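Local atomic coordinates of Succinylglutamatedesuccinylase/aspartoacylase (Rhodobacter sphaeroides 2.4.1, PDB entry 3CDX), a protein that probably hydrolyses amide bonds of small acylated amino acids, as its zinc-dependent relatives do, and in this crystal holds a calcium ion. Residues P54-T59 / L234-H239; R78-E83 / V89-A94; M261-A266 / I317-A322; E279-V284 / L310-D315. One frame throughout, in Å; residues are numbered along the deposited sequence.

Contact 1 (P54-T59 / L234-H239); sequences PTVLLT and LNVLKH
V56 of strand 55-60 meets L237 and V236 of helix 223-239, and all three side chains are buried. The contact between the two segments is entirely apolar. L237 makes the closer approach. One of its two end methyls does the touching: L237 CD2 lies 3.7 Å from V56 CB. The same methyl is 3.7 Å from V56 CG1, and V56 CG2 stands 3.8 Å from L237 CD2. It therefore rests against the whole fork of the valine. V56 has CG1 opposite its backbone N (chi1 175°), and its CA-CB bond points at the helix. Chi2 of L237 (-173°) extends CD1 away from CA, and the other branch, CD2, turns to the strand from a CB that does not point straight at it.

The second apolar pair is looser, with V56 CG1 4.3 Å from V236 CG1.

Other elements close the surroundings. V56 also packs on I144, and V236 on V146, both of strand 144-148. L237 reaches V89 of strand 87-92 and L76 of helix 68-79. N235 faces elsewhere, and its ND2 bonds to the carbonyl oxygens of E248 and F182.

The contact lays the last turns of helix 223-239 on strand 55-60, within the catalytic domain of the family. With only methyl and methine carbons meeting, shape and exclusion of water hold helix to strand here, and no polar group fixes the direction.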
loop_
_atom_site.group_PDB
_atom_site.type_symbol
_atom_site.label_atom_id
_atom_site.label_comp_id
_atom_site.label_asym_id
_atom_site.label_seq_id
_atom_site.Cartn_x
_atom_site.Cartn_y
_atom_site.Cartn_z
ATOM N N PRO A 54 -46.754 -12.134 5.321
ATOM C CA PRO A 54 -45.681 -12.021 4.339
ATOM C C PRO A 54 -44.310 -11.877 5.014
ATOM O O PRO A 54 -44.219 -11.674 6.253
ATOM C CB PRO A 54 -46.053 -10.759 3.557
ATOM C CG PRO A 54 -46.812 -9.923 4.517
ATOM C CD PRO A 54 -47.533 -10.884 5.436
ATOM N N THR A 55 -43.250 -12.029 4.216
ATOM C CA THR A 55 -41.906 -11.903 4.766
ATOM C C THR A 55 -41.375 -10.541 4.358
ATOM O O THR A 55 -41.400 -10.215 3.178
ATOM C CB THR A 55 -40.971 -13.036 4.286
ATOM O OG1 THR A 55 -41.382 -14.290 4.868
ATOM C CG2 THR A 55 -39.471 -12.746 4.692
ATOM N N VAL A 56 -40.898 -9.763 5.339
ATOM C CA VAL A 56 -40.223 -8.490 5.067
ATOM C C VAL A 56 -38.728 -8.618 5.295
ATOM O O VAL A 56 -38.290 -8.960 6.376
ATOM C CB VAL A 56 -40.786 -7.348 5.957
ATOM C CG1 VAL A 56 -40.000 -6.066 5.744
ATOM C CG2 VAL A 56 -42.314 -7.159 5.689
ATOM N N LEU A 57 -37.938 -8.325 4.266
ATOM C CA LEU A 57 -36.486 -8.416 4.403
ATOM C C LEU A 57 -35.898 -7.019 4.454
ATOM O O LEU A 57 -36.124 -6.209 3.542
ATOM C CB LEU A 57 -35.881 -9.259 3.280
ATOM C CG LEU A 57 -34.364 -9.188 3.023
ATOM C CD1 LEU A 57 -33.525 -9.815 4.162
ATOM C CD2 LEU A 57 -34.042 -9.810 1.670
ATOM N N LEU A 58 -35.125 -6.766 5.514
ATOM C CA LEU A 58 -34.539 -5.454 5.842
ATOM C C LEU A 58 -33.021 -5.585 5.829
ATOM O O LEU A 58 -32.451 -6.374 6.616
ATOM C CB LEU A 58 -35.024 -4.975 7.233
ATOM C CG LEU A 58 -36.553 -4.787 7.390
ATOM C CD1 LEU A 58 -36.899 -4.466 8.780
ATOM C CD2 LEU A 58 -37.139 -3.767 6.400
ATOM N N THR A 59 -32.371 -4.901 4.891
ATOM C CA THR A 59 -30.918 -5.002 4.793
ATOM C C THR A 59 -30.288 -3.644 4.990
ATOM O O THR A 59 -30.846 -2.634 4.547
ATOM C CB THR A 59 -30.428 -5.642 3.432
ATOM O OG1 THR A 59 -31.006 -4.947 2.309
ATOM C CG2 THR A 59 -30.806 -7.122 3.383
ATOM N N LEU A 234 -40.697 0.388 10.595
ATOM C CA LEU A 234 -41.919 0.074 11.362
ATOM C C LEU A 234 -43.162 0.275 10.504
ATOM O O LEU A 234 -44.003 -0.602 10.448
ATOM C CB LEU A 234 -42.050 0.969 12.599
ATOM C CG LEU A 234 -41.161 0.682 13.797
ATOM C CD1 LEU A 234 -41.358 1.801 14.828
ATOM C CD2 LEU A 234 -41.445 -0.689 14.400
ATOM N N ASN A 235 -43.258 1.441 9.856
ATOM C CA ASN A 235 -44.325 1.748 8.902
ATOM C C ASN A 235 -44.458 0.694 7.809
ATOM O O ASN A 235 -45.573 0.309 7.437
ATOM C CB ASN A 235 -44.080 3.087 8.209
ATOM C CG ASN A 235 -44.415 4.292 9.071
ATOM O OD1 ASN A 235 -44.905 4.168 10.190
ATOM N ND2 ASN A 235 -44.122 5.474 8.543
ATOM N N VAL A 236 -43.331 0.222 7.278
ATOM C CA VAL A 236 -43.390 -0.758 6.231
ATOM C C VAL A 236 -44.014 -2.042 6.808
ATOM O O VAL A 236 -44.843 -2.681 6.155
ATOM C CB VAL A 236 -42.038 -1.038 5.582
ATOM C CG1 VAL A 236 -42.075 -2.398 4.964
ATOM C CG2 VAL A 236 -41.734 0.032 4.465
ATOM N N LEU A 237 -43.627 -2.399 8.032
ATOM C CA LEU A 237 -44.167 -3.607 8.674
ATOM C C LEU A 237 -45.680 -3.504 8.929
ATOM O O LEU A 237 -46.413 -4.501 8.821
ATOM C CB LEU A 237 -43.460 -3.852 10.000
ATOM C CG LEU A 237 -41.982 -4.268 9.971
ATOM C CD1 LEU A 237 -41.503 -4.645 11.406
ATOM C CD2 LEU A 237 -41.713 -5.407 8.978
ATOM N N LYS A 238 -46.107 -2.310 9.331
ATOM C CA LYS A 238 -47.512 -1.985 9.545
ATOM C C LYS A 238 -48.290 -2.061 8.228
ATOM O O LYS A 238 -49.335 -2.710 8.173
ATOM C CB LYS A 238 -47.663 -0.609 10.228
ATOM C CG LYS A 238 -47.081 -0.608 11.641
ATOM C CD LYS A 238 -47.129 0.770 12.231
ATOM C CE LYS A 238 -46.742 0.751 13.695
ATOM N NZ LYS A 238 -46.438 2.184 14.124
ATOM N N HIS A 239 -47.743 -1.441 7.176
ATOM C CA HIS A 239 -48.289 -1.499 5.833
ATOM C C HIS A 239 -48.497 -2.935 5.389
ATOM O O HIS A 239 -49.486 -3.270 4.752
ATOM C CB HIS A 239 -47.351 -0.812 4.855
ATOM C CG HIS A 239 -47.762 -0.934 3.417
ATOM N ND1 HIS A 239 -48.846 -0.262 2.893
ATOM C CD2 HIS A 239 -47.213 -1.619 2.387
ATOM C CE1 HIS A 239 -48.959 -0.539 1.603
ATOM N NE2 HIS A 239 -47.974 -1.351 1.266
#

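Contact 2 (R78-E83 / V89-A94); sequences RRLRPE and VIMLPA
L80 touches V89 and M91 through one methyl, CD2. L80 CD2 lies 3.9 Å from V89 CB and 3.9 Å from V89 CG2. V89 CG1 is 4.0 Å from the same L80 CD2, so the methyl sits on the fork of the valine. The two side chains run at a slant to each other. On its other contact, L80 CD2 is 4.1 Å from M91 CE, the end methyl of the methionine. All three residues are buried, and the meeting is apolar throughout.

The torsions place these groups. L80 has CG opposite its backbone N (chi1 -174°), and CD2 is its extended branch, opposite CA, so it reaches farthest toward the strand. M91 bends at its last torsion (chi3 -65°), so its end lies across the leucine methyl, with CE slightly the nearer atom. V89 and M91 are two residues apart on strand 87-92, and both present their side chains to L80.

A second shell surrounds them. L80 also packs on V85. M91 lies against I73 and A77 of helix 68-79 and L58 of strand 55-60. Backbone bonds from V89 to V48 and from M91 to T46 tie the strand to strand 40-50.

L80 is the first residue to leave helical geometry after helix 68-79. The leucine thus covers the strand just where the helix ends. This is the return from helix to strand in the beta-alpha-beta unit of strand 55-60, helix 68-79 and strand 87-92.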
loop_
_atom_site.group_PDB
_atom_site.type_symbol
_atom_site.label_atom_id
_atom_site.label_comp_id
_atom_site.label_asym_id
_atom_site.label_seq_id
_atom_site.Cartn_x
_atom_site.Cartn_y
_atom_site.Cartn_z
ATOM N N ARG A 78 -32.912 -5.929 17.798
ATOM C CA ARG A 78 -32.726 -6.172 19.222
ATOM C C ARG A 78 -34.058 -6.163 20.009
ATOM O O ARG A 78 -34.187 -6.873 21.007
ATOM C CB ARG A 78 -31.732 -5.148 19.821
ATOM C CG ARG A 78 -31.339 -5.416 21.275
ATOM C CD ARG A 78 -30.236 -4.461 21.786
ATOM N NE ARG A 78 -30.576 -3.055 21.594
ATOM C CZ ARG A 78 -31.321 -2.351 22.443
ATOM N NH1 ARG A 78 -31.810 -2.925 23.533
ATOM N NH2 ARG A 78 -31.604 -1.080 22.190
ATOM N N ARG A 79 -35.004 -5.337 19.552
ATOM C CA ARG A 79 -36.252 -5.027 20.272
ATOM C C ARG A 79 -37.459 -5.881 19.856
ATOM O O ARG A 79 -38.248 -6.287 20.712
ATOM C CB ARG A 79 -36.628 -3.561 20.083
ATOM C CG ARG A 79 -35.773 -2.550 20.860
ATOM C CD ARG A 79 -36.199 -1.102 20.485
ATOM N NE ARG A 79 -35.163 -0.100 20.781
ATOM C CZ ARG A 79 -35.377 1.220 20.904
ATOM N NH1 ARG A 79 -36.605 1.738 20.772
ATOM N NH2 ARG A 79 -34.362 2.026 21.182
ATOM N N LEU A 80 -37.604 -6.137 18.552
ATOM C CA LEU A 80 -38.769 -6.837 17.986
ATOM C C LEU A 80 -39.016 -8.245 18.551
ATOM O O LEU A 80 -38.107 -9.059 18.609
ATOM C CB LEU A 80 -38.643 -6.902 16.451
ATOM C CG LEU A 80 -39.802 -7.469 15.613
ATOM C CD1 LEU A 80 -41.073 -6.607 15.683
ATOM C CD2 LEU A 80 -39.375 -7.707 14.169
ATOM N N ARG A 81 -40.255 -8.546 18.934
ATOM C CA ARG A 81 -40.600 -9.842 19.578
ATOM C C ARG A 81 -41.558 -10.684 18.741
ATOM O O ARG A 81 -42.414 -10.138 18.052
ATOM C CB ARG A 81 -41.225 -9.623 20.958
ATOM C CG ARG A 81 -40.303 -9.025 22.011
ATOM C CD ARG A 81 -41.117 -8.373 23.126
ATOM N NE ARG A 81 -41.799 -7.122 22.725
ATOM C CZ ARG A 81 -43.075 -6.814 23.035
ATOM N NH1 ARG A 81 -43.834 -7.679 23.712
ATOM N NH2 ARG A 81 -43.613 -5.658 22.636
ATOM N N PRO A 82 -41.422 -12.020 18.803
ATOM C CA PRO A 82 -42.274 -12.899 17.976
ATOM C C PRO A 82 -43.777 -12.645 18.123
ATOM O O PRO A 82 -44.522 -12.688 17.142
ATOM C CB PRO A 82 -41.875 -14.322 18.414
ATOM C CG PRO A 82 -40.570 -14.183 19.088
ATOM C CD PRO A 82 -40.451 -12.781 19.617
ATOM N N GLU A 83 -44.197 -12.304 19.335
ATOM C CA GLU A 83 -45.593 -12.060 19.625
ATOM C C GLU A 83 -46.181 -10.795 18.987
ATOM O O GLU A 83 -47.407 -10.681 18.902
ATOM C CB GLU A 83 -45.809 -12.054 21.140
ATOM C CG GLU A 83 -45.400 -10.753 21.787
ATOM C CD GLU A 83 -45.101 -10.918 23.254
ATOM O OE1 GLU A 83 -44.223 -11.744 23.596
ATOM O OE2 GLU A 83 -45.742 -10.211 24.067
ATOM N N VAL A 89 -40.055 -11.466 9.667
ATOM C CA VAL A 89 -39.099 -10.354 9.513
ATOM C C VAL A 89 -37.660 -10.917 9.562
ATOM O O VAL A 89 -37.270 -11.562 10.536
ATOM C CB VAL A 89 -39.278 -9.279 10.600
ATOM C CG1 VAL A 89 -38.377 -8.054 10.318
ATOM C CG2 VAL A 89 -40.780 -8.839 10.691
ATOM N N ILE A 90 -36.923 -10.695 8.476
ATOM C CA ILE A 90 -35.494 -11.026 8.370
ATOM C C ILE A 90 -34.666 -9.734 8.321
ATOM O O ILE A 90 -34.886 -8.885 7.449
ATOM C CB ILE A 90 -35.248 -11.917 7.145
ATOM C CG1 ILE A 90 -36.106 -13.198 7.263
ATOM C CG2 ILE A 90 -33.687 -12.272 6.975
ATOM C CD1 ILE A 90 -36.272 -13.948 5.988
ATOM N N MET A 91 -33.707 -9.603 9.240
ATOM C CA MET A 91 -32.955 -8.346 9.482
ATOM C C MET A 91 -31.460 -8.595 9.396
ATOM O O MET A 91 -30.927 -9.368 10.177
ATOM C CB MET A 91 -33.322 -7.743 10.849
ATOM C CG MET A 91 -34.809 -7.224 10.882
ATOM S SD MET A 91 -35.553 -6.953 12.527
ATOM C CE MET A 91 -35.573 -8.650 13.110
ATOM N N LEU A 92 -30.815 -7.995 8.384
ATOM C CA LEU A 92 -29.345 -8.035 8.228
ATOM C C LEU A 92 -28.913 -6.614 8.244
ATOM O O LEU A 92 -28.832 -6.005 7.192
ATOM C CB LEU A 92 -28.894 -8.718 6.906
ATOM C CG LEU A 92 -29.007 -10.250 6.921
ATOM C CD1 LEU A 92 -30.463 -10.695 6.654
ATOM C CD2 LEU A 92 -28.076 -10.950 5.919
ATOM N N PRO A 93 -28.641 -6.058 9.439
ATOM C CA PRO A 93 -28.312 -4.635 9.518
ATOM C C PRO A 93 -26.929 -4.302 8.996
ATOM O O PRO A 93 -26.657 -3.148 8.719
ATOM C CB PRO A 93 -28.307 -4.364 11.020
ATOM C CG PRO A 93 -27.913 -5.684 11.626
ATOM C CD PRO A 93 -28.624 -6.702 10.778
ATOM N N ALA A 94 -26.069 -5.293 8.871
ATOM C CA ALA A 94 -24.657 -5.027 8.604
ATOM C C ALA A 94 -24.097 -6.076 7.654
ATOM O O ALA A 94 -23.379 -6.953 8.058
ATOM C CB ALA A 94 -23.884 -4.989 9.933
#

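Contact 3 (M261-A266 / I317-A322); sequences MMVREA and IVWFGA
Two segments of the C-terminal beta region meet here, one on strand 259-271 and one on strand 316-322. Both strands pair with strand 332-339, so side chains bridge the gap. Two pairs do so. The end methyl of M261, CE, lies 4.0 Å from I317 CD1, and the two side chains cross at about a right angle. Bends at chi2 (-75°) and chi3 (-71°) fold the methionine so that CE is its touching atom. Farther along, V263 CG2 stands 3.8 Å from W319 CE3 and 4.1 Å from W319 CZ3. The valine methyl approaches the six-membered part of the indole at a slant.

W319 and F320 form a classic beta bulge opposite V335, and the chain turns a corner there. F320 CE1 lies 3.6 Å above the plane of the W319 ring, over its centre. The other end of the indole is held too, since W319 NE1 bonds to S160 OG. F320 also meets the ring of W38 of the third subunit, which sets the bulge beside an interface of the assembly. Strand 186-189 adds further cover, with V188 against both V263 and W319. The W319 side chain is about 11 Å from the bound calcium ion.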
loop_
_atom_site.group_PDB
_atom_site.type_symbol
_atom_site.label_atom_id
_atom_site.label_comp_id
_atom_site.label_asym_id
_atom_site.label_seq_id
_atom_site.Cartn_x
_atom_site.Cartn_y
_atom_site.Cartn_z
ATOM N N MET A 261 -41.211 12.050 -6.550
ATOM C CA MET A 261 -40.369 12.815 -7.399
ATOM C C MET A 261 -39.722 11.817 -8.310
ATOM O O MET A 261 -39.942 10.598 -8.176
ATOM C CB MET A 261 -39.329 13.554 -6.541
ATOM C CG MET A 261 -39.930 14.205 -5.265
ATOM S SD MET A 261 -40.889 15.734 -5.677
ATOM C CE MET A 261 -39.570 16.868 -6.142
ATOM N N MET A 262 -38.893 12.329 -9.215
ATOM C CA MET A 262 -38.276 11.513 -10.213
ATOM C C MET A 262 -37.012 12.174 -10.727
ATOM O O MET A 262 -36.847 13.404 -10.653
ATOM C CB MET A 262 -39.272 11.186 -11.370
ATOM C CG MET A 262 -39.841 12.376 -12.196
ATOM S SD MET A 262 -40.980 11.885 -13.603
ATOM C CE MET A 262 -39.918 10.952 -14.635
ATOM N N VAL A 263 -36.126 11.330 -11.236
ATOM C CA VAL A 263 -34.932 11.729 -11.905
ATOM C C VAL A 263 -34.925 10.955 -13.219
ATOM O O VAL A 263 -34.896 9.719 -13.207
ATOM C CB VAL A 263 -33.653 11.357 -11.093
ATOM C CG1 VAL A 263 -32.423 11.669 -11.923
ATOM C CG2 VAL A 263 -33.603 12.122 -9.755
ATOM N N ARG A 264 -34.952 11.663 -14.346
ATOM C CA ARG A 264 -35.009 10.971 -15.638
ATOM C C ARG A 264 -34.101 11.536 -16.742
ATOM O O ARG A 264 -33.797 10.825 -17.699
ATOM C CB ARG A 264 -36.460 10.826 -16.127
ATOM N N GLU A 265 -33.633 12.771 -16.593
ATOM C CA GLU A 265 -32.933 13.459 -17.674
ATOM C C GLU A 265 -31.434 13.642 -17.414
ATOM O O GLU A 265 -31.042 13.876 -16.278
ATOM C CB GLU A 265 -33.592 14.838 -17.901
ATOM N N ALA A 266 -30.598 13.571 -18.459
ATOM C CA ALA A 266 -29.161 13.797 -18.269
ATOM C C ALA A 266 -28.943 15.204 -17.710
ATOM O O ALA A 266 -27.980 15.457 -16.958
ATOM C CB ALA A 266 -28.404 13.623 -19.558
ATOM N N ILE A 317 -35.649 20.119 -6.947
ATOM C CA ILE A 317 -35.119 20.100 -5.579
ATOM C C ILE A 317 -33.816 19.268 -5.636
ATOM O O ILE A 317 -33.761 18.218 -6.310
ATOM C CB ILE A 317 -36.162 19.473 -4.618
ATOM C CG1 ILE A 317 -37.480 20.248 -4.725
ATOM C CG2 ILE A 317 -35.660 19.361 -3.121
ATOM C CD1 ILE A 317 -38.512 19.862 -3.711
ATOM N N VAL A 318 -32.754 19.764 -4.997
ATOM C CA VAL A 318 -31.505 19.009 -4.931
ATOM C C VAL A 318 -31.744 17.713 -4.152
ATOM O O VAL A 318 -32.189 17.728 -3.007
ATOM C CB VAL A 318 -30.301 19.848 -4.364
ATOM C CG1 VAL A 318 -29.002 19.036 -4.356
ATOM C CG2 VAL A 318 -30.095 21.110 -5.230
ATOM N N TRP A 319 -31.474 16.589 -4.805
ATOM C CA TRP A 319 -31.642 15.284 -4.165
ATOM C C TRP A 319 -30.321 14.781 -3.557
ATOM O O TRP A 319 -30.299 14.399 -2.371
ATOM C CB TRP A 319 -32.181 14.266 -5.159
ATOM C CG TRP A 319 -32.378 12.888 -4.579
ATOM C CD1 TRP A 319 -32.782 12.565 -3.306
ATOM C CD2 TRP A 319 -32.157 11.657 -5.248
ATOM N NE1 TRP A 319 -32.852 11.204 -3.161
ATOM C CE2 TRP A 319 -32.448 10.624 -4.335
ATOM C CE3 TRP A 319 -31.742 11.320 -6.541
ATOM C CZ2 TRP A 319 -32.364 9.282 -4.683
ATOM C CZ3 TRP A 319 -31.634 9.967 -6.879
ATOM C CH2 TRP A 319 -31.945 8.970 -5.950
ATOM N N PHE A 320 -29.277 14.747 -4.410
ATOM C CA PHE A 320 -27.867 14.530 -4.040
ATOM C C PHE A 320 -27.092 15.814 -4.221
ATOM O O PHE A 320 -27.174 16.457 -5.273
ATOM C CB PHE A 320 -27.189 13.461 -4.912
ATOM C CG PHE A 320 -27.476 12.044 -4.501
ATOM C CD1 PHE A 320 -28.702 11.680 -3.978
ATOM C CD2 PHE A 320 -26.490 11.042 -4.656
ATOM C CE1 PHE A 320 -28.956 10.344 -3.582
ATOM C CE2 PHE A 320 -26.741 9.710 -4.251
ATOM C CZ PHE A 320 -27.982 9.373 -3.731
ATOM N N GLY A 321 -26.299 16.153 -3.209
ATOM C CA GLY A 321 -25.461 17.348 -3.237
ATOM C C GLY A 321 -24.015 16.982 -3.033
ATOM O O GLY A 321 -23.714 15.951 -2.393
ATOM N N ALA A 322 -23.137 17.830 -3.556
ATOM C CA ALA A 322 -21.680 17.640 -3.498
ATOM C C ALA A 322 -21.201 17.070 -2.147
ATOM O O ALA A 322 -21.632 17.529 -1.090
ATOM C CB ALA A 322 -20.979 18.939 -3.790
#

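Contact 4 (E279-V284 / L310-D315); sequences EPTHYV and LLYRRD
Y312 has CG opposite its carbonyl carbon (chi1 -59°), which sends its ring toward H282 and T281. H282 has the same kind of first torsion (chi1 -67°) and turns its CD2 corner to the tyrosine.

The phenol oxygen is the main point of contact. Y312 OH lies 3.3 Å from H282 CB and 3.3 Å from H282 CD2. H282 CD2 also comes at the edge of the tyrosine ring, near its plane, 3.8 Å from Y312 CE2. The two rings meet obliquely, with centroids 5.9 Å apart. T281 OG1 passes alongside at 3.7 Å from Y312 OH. That spacing is no hydrogen bond, and T281 OG1 is bonded instead to the carbonyl oxygen of T293.

The two segments continue from strands 276-280 and 308-311 of a four-stranded antiparallel sheet. Strand 293-298 lies between those two strands, and the tyrosine reaches across from one trailing loop to the other. It also packs on A294 of the middle strand. It touches V270 of strand 259-271 and A334 and V336 of strand 332-339 as well. Cutting the Y312 ring back to an alanine here is likely to open a gap between these residues and H282 and to leave the CD2 corner of the imidazole without its neighbour.

The imidazole has a further hold: H282 ND1 bonds to E286 OE1, which also takes the backbone N of Y283. Next to it, Y283 OH bonds to the backbone N of I223 of the second subunit.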
loop_
_atom_site.group_PDB
_atom_site.type_symbol
_atom_site.label_atom_id
_atom_site.label_comp_id
_atom_site.label_asym_id
_atom_site.label_seq_id
_atom_site.Cartn_x
_atom_site.Cartn_y
_atom_site.Cartn_z
ATOM N N GLU A 279 -17.229 24.558 -4.913
ATOM C CA GLU A 279 -17.989 25.361 -3.957
ATOM C C GLU A 279 -19.459 25.381 -4.414
ATOM O O GLU A 279 -19.765 25.970 -5.486
ATOM C CB GLU A 279 -17.456 26.809 -3.928
ATOM C CG GLU A 279 -18.275 27.731 -3.017
ATOM C CD GLU A 279 -18.012 29.199 -3.265
ATOM O OE1 GLU A 279 -17.039 29.529 -3.932
ATOM O OE2 GLU A 279 -18.754 30.024 -2.754
ATOM N N PRO A 280 -20.362 24.744 -3.636
ATOM C CA PRO A 280 -21.759 24.731 -4.034
ATOM C C PRO A 280 -22.498 26.015 -3.636
ATOM O O PRO A 280 -22.043 26.762 -2.755
ATOM C CB PRO A 280 -22.329 23.563 -3.241
ATOM C CG PRO A 280 -21.493 23.549 -1.949
ATOM C CD PRO A 280 -20.118 23.974 -2.388
ATOM N N THR A 281 -23.629 26.257 -4.298
ATOM C CA THR A 281 -24.545 27.316 -3.934
ATOM C C THR A 281 -25.720 26.823 -3.120
ATOM O O THR A 281 -26.355 27.626 -2.453
ATOM C CB THR A 281 -25.110 28.072 -5.196
ATOM O OG1 THR A 281 -25.720 27.145 -6.085
ATOM C CG2 THR A 281 -24.027 28.773 -5.923
ATOM N N HIS A 282 -26.018 25.522 -3.159
ATOM C CA HIS A 282 -27.181 24.935 -2.439
ATOM C C HIS A 282 -26.877 23.591 -1.826
ATOM O O HIS A 282 -26.014 22.855 -2.357
ATOM C CB HIS A 282 -28.358 24.700 -3.406
ATOM C CG HIS A 282 -28.942 25.967 -3.937
ATOM N ND1 HIS A 282 -29.953 26.643 -3.290
ATOM C CD2 HIS A 282 -28.614 26.714 -5.017
ATOM C CE1 HIS A 282 -30.245 27.744 -3.961
ATOM N NE2 HIS A 282 -29.448 27.812 -5.015
ATOM N N TYR A 283 -27.616 23.250 -0.763
ATOM C CA TYR A 283 -27.634 21.897 -0.201
ATOM C C TYR A 283 -28.788 21.068 -0.688
ATOM O O TYR A 283 -29.779 21.614 -1.197
ATOM C CB TYR A 283 -27.744 21.926 1.320
ATOM C CG TYR A 283 -26.583 22.570 2.006
ATOM C CD1 TYR A 283 -25.256 22.249 1.641
ATOM C CD2 TYR A 283 -26.796 23.501 3.024
ATOM C CE1 TYR A 283 -24.175 22.842 2.284
ATOM C CE2 TYR A 283 -25.729 24.104 3.675
ATOM C CZ TYR A 283 -24.431 23.773 3.316
ATOM O OH TYR A 283 -23.390 24.382 3.983
ATOM N N VAL A 284 -28.697 19.753 -0.472
ATOM C CA VAL A 284 -29.826 18.856 -0.738
ATOM C C VAL A 284 -31.086 19.372 -0.063
ATOM O O VAL A 284 -31.012 19.969 1.029
ATOM C CB VAL A 284 -29.531 17.374 -0.345
ATOM C CG1 VAL A 284 -28.336 16.902 -1.175
ATOM C CG2 VAL A 284 -29.294 17.199 1.162
ATOM N N LEU A 310 -20.491 26.440 -12.754
ATOM C CA LEU A 310 -21.417 25.370 -13.221
ATOM C C LEU A 310 -22.856 25.797 -13.037
ATOM O O LEU A 310 -23.169 26.432 -12.035
ATOM C CB LEU A 310 -21.230 24.043 -12.434
ATOM C CG LEU A 310 -19.815 23.440 -12.388
ATOM C CD1 LEU A 310 -19.793 22.001 -11.902
ATOM C CD2 LEU A 310 -19.116 23.560 -13.751
ATOM N N LEU A 311 -23.735 25.405 -13.970
ATOM C CA LEU A 311 -25.164 25.746 -13.888
ATOM C C LEU A 311 -26.034 24.504 -13.743
ATOM O O LEU A 311 -25.719 23.474 -14.332
ATOM C CB LEU A 311 -25.623 26.515 -15.147
ATOM C CG LEU A 311 -24.763 27.681 -15.640
ATOM C CD1 LEU A 311 -25.374 28.241 -16.947
ATOM C CD2 LEU A 311 -24.647 28.760 -14.568
ATOM N N TYR A 312 -27.104 24.601 -12.966
ATOM C CA TYR A 312 -28.197 23.632 -13.021
ATOM C C TYR A 312 -28.902 23.723 -14.388
ATOM O O TYR A 312 -28.991 24.804 -14.972
ATOM C CB TYR A 312 -29.267 23.914 -11.948
ATOM C CG TYR A 312 -28.804 23.896 -10.505
ATOM C CD1 TYR A 312 -28.515 22.697 -9.842
ATOM C CD2 TYR A 312 -28.671 25.085 -9.793
ATOM C CE1 TYR A 312 -28.083 22.696 -8.477
ATOM C CE2 TYR A 312 -28.251 25.094 -8.463
ATOM C CZ TYR A 312 -27.953 23.910 -7.820
ATOM O OH TYR A 312 -27.552 23.960 -6.499
ATOM N N ARG A 313 -29.424 22.588 -14.856
ATOM C CA ARG A 313 -30.120 22.498 -16.135
ATOM C C ARG A 313 -31.520 21.890 -15.998
ATOM O O ARG A 313 -32.120 21.464 -16.998
ATOM C CB ARG A 313 -29.284 21.687 -17.134
ATOM C CG ARG A 313 -27.925 22.277 -17.436
ATOM C CD ARG A 313 -28.105 23.633 -18.053
ATOM N NE ARG A 313 -26.851 24.164 -18.572
ATOM C CZ ARG A 313 -26.708 25.410 -19.004
ATOM N NH1 ARG A 313 -27.758 26.233 -18.972
ATOM N NH2 ARG A 313 -25.527 25.827 -19.469
ATOM N N ARG A 314 -32.033 21.849 -14.769
ATOM C CA ARG A 314 -33.412 21.476 -14.494
ATOM C C ARG A 314 -33.928 22.246 -13.288
ATOM O O ARG A 314 -33.180 22.401 -12.310
ATOM C CB ARG A 314 -33.509 19.974 -14.132
ATOM C CG ARG A 314 -33.161 18.979 -15.237
ATOM C CD ARG A 314 -34.050 19.147 -16.467
ATOM N NE ARG A 314 -35.428 18.693 -16.280
ATOM C CZ ARG A 314 -36.295 18.505 -17.281
ATOM N NH1 ARG A 314 -35.936 18.741 -18.552
ATOM N NH2 ARG A 314 -37.535 18.101 -17.012
ATOM N N ASP A 315 -35.192 22.708 -13.337
ATOM C CA ASP A 315 -35.882 23.171 -12.126
ATOM C C ASP A 315 -36.173 21.950 -11.251
ATOM O O ASP A 315 -36.389 20.851 -11.774
ATOM C CB ASP A 315 -37.217 23.873 -12.436
ATOM C CG ASP A 315 -37.075 25.058 -13.407
ATOM O OD1 ASP A 315 -35.957 25.547 -13.652
ATOM O OD2 ASP A 315 -38.110 25.503 -13.939
#

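From the N terminus, segment 54-59 opens contact 1, whose loop closes only at 234-239. Contact 2 opens and closes within that loop, at 78-83 and 89-94. The two touch through strands 55-60 and 87-92, where L58 N lies 2.9 Å from I90 O, a probable hydrogen bond. Both belong to the catalytic domain. Contact 3 opens after contact 1 has closed. It ties strand 259-271 to strand 316-322 and encloses contact 4, which joins the loops after strands 276-280 and 308-311 of the four-stranded antiparallel sheet. These two also touch, V284 lying against G321. The chain thus forms two pairs in series, with the centres of contacts 1 and 3 about 27 Å apart.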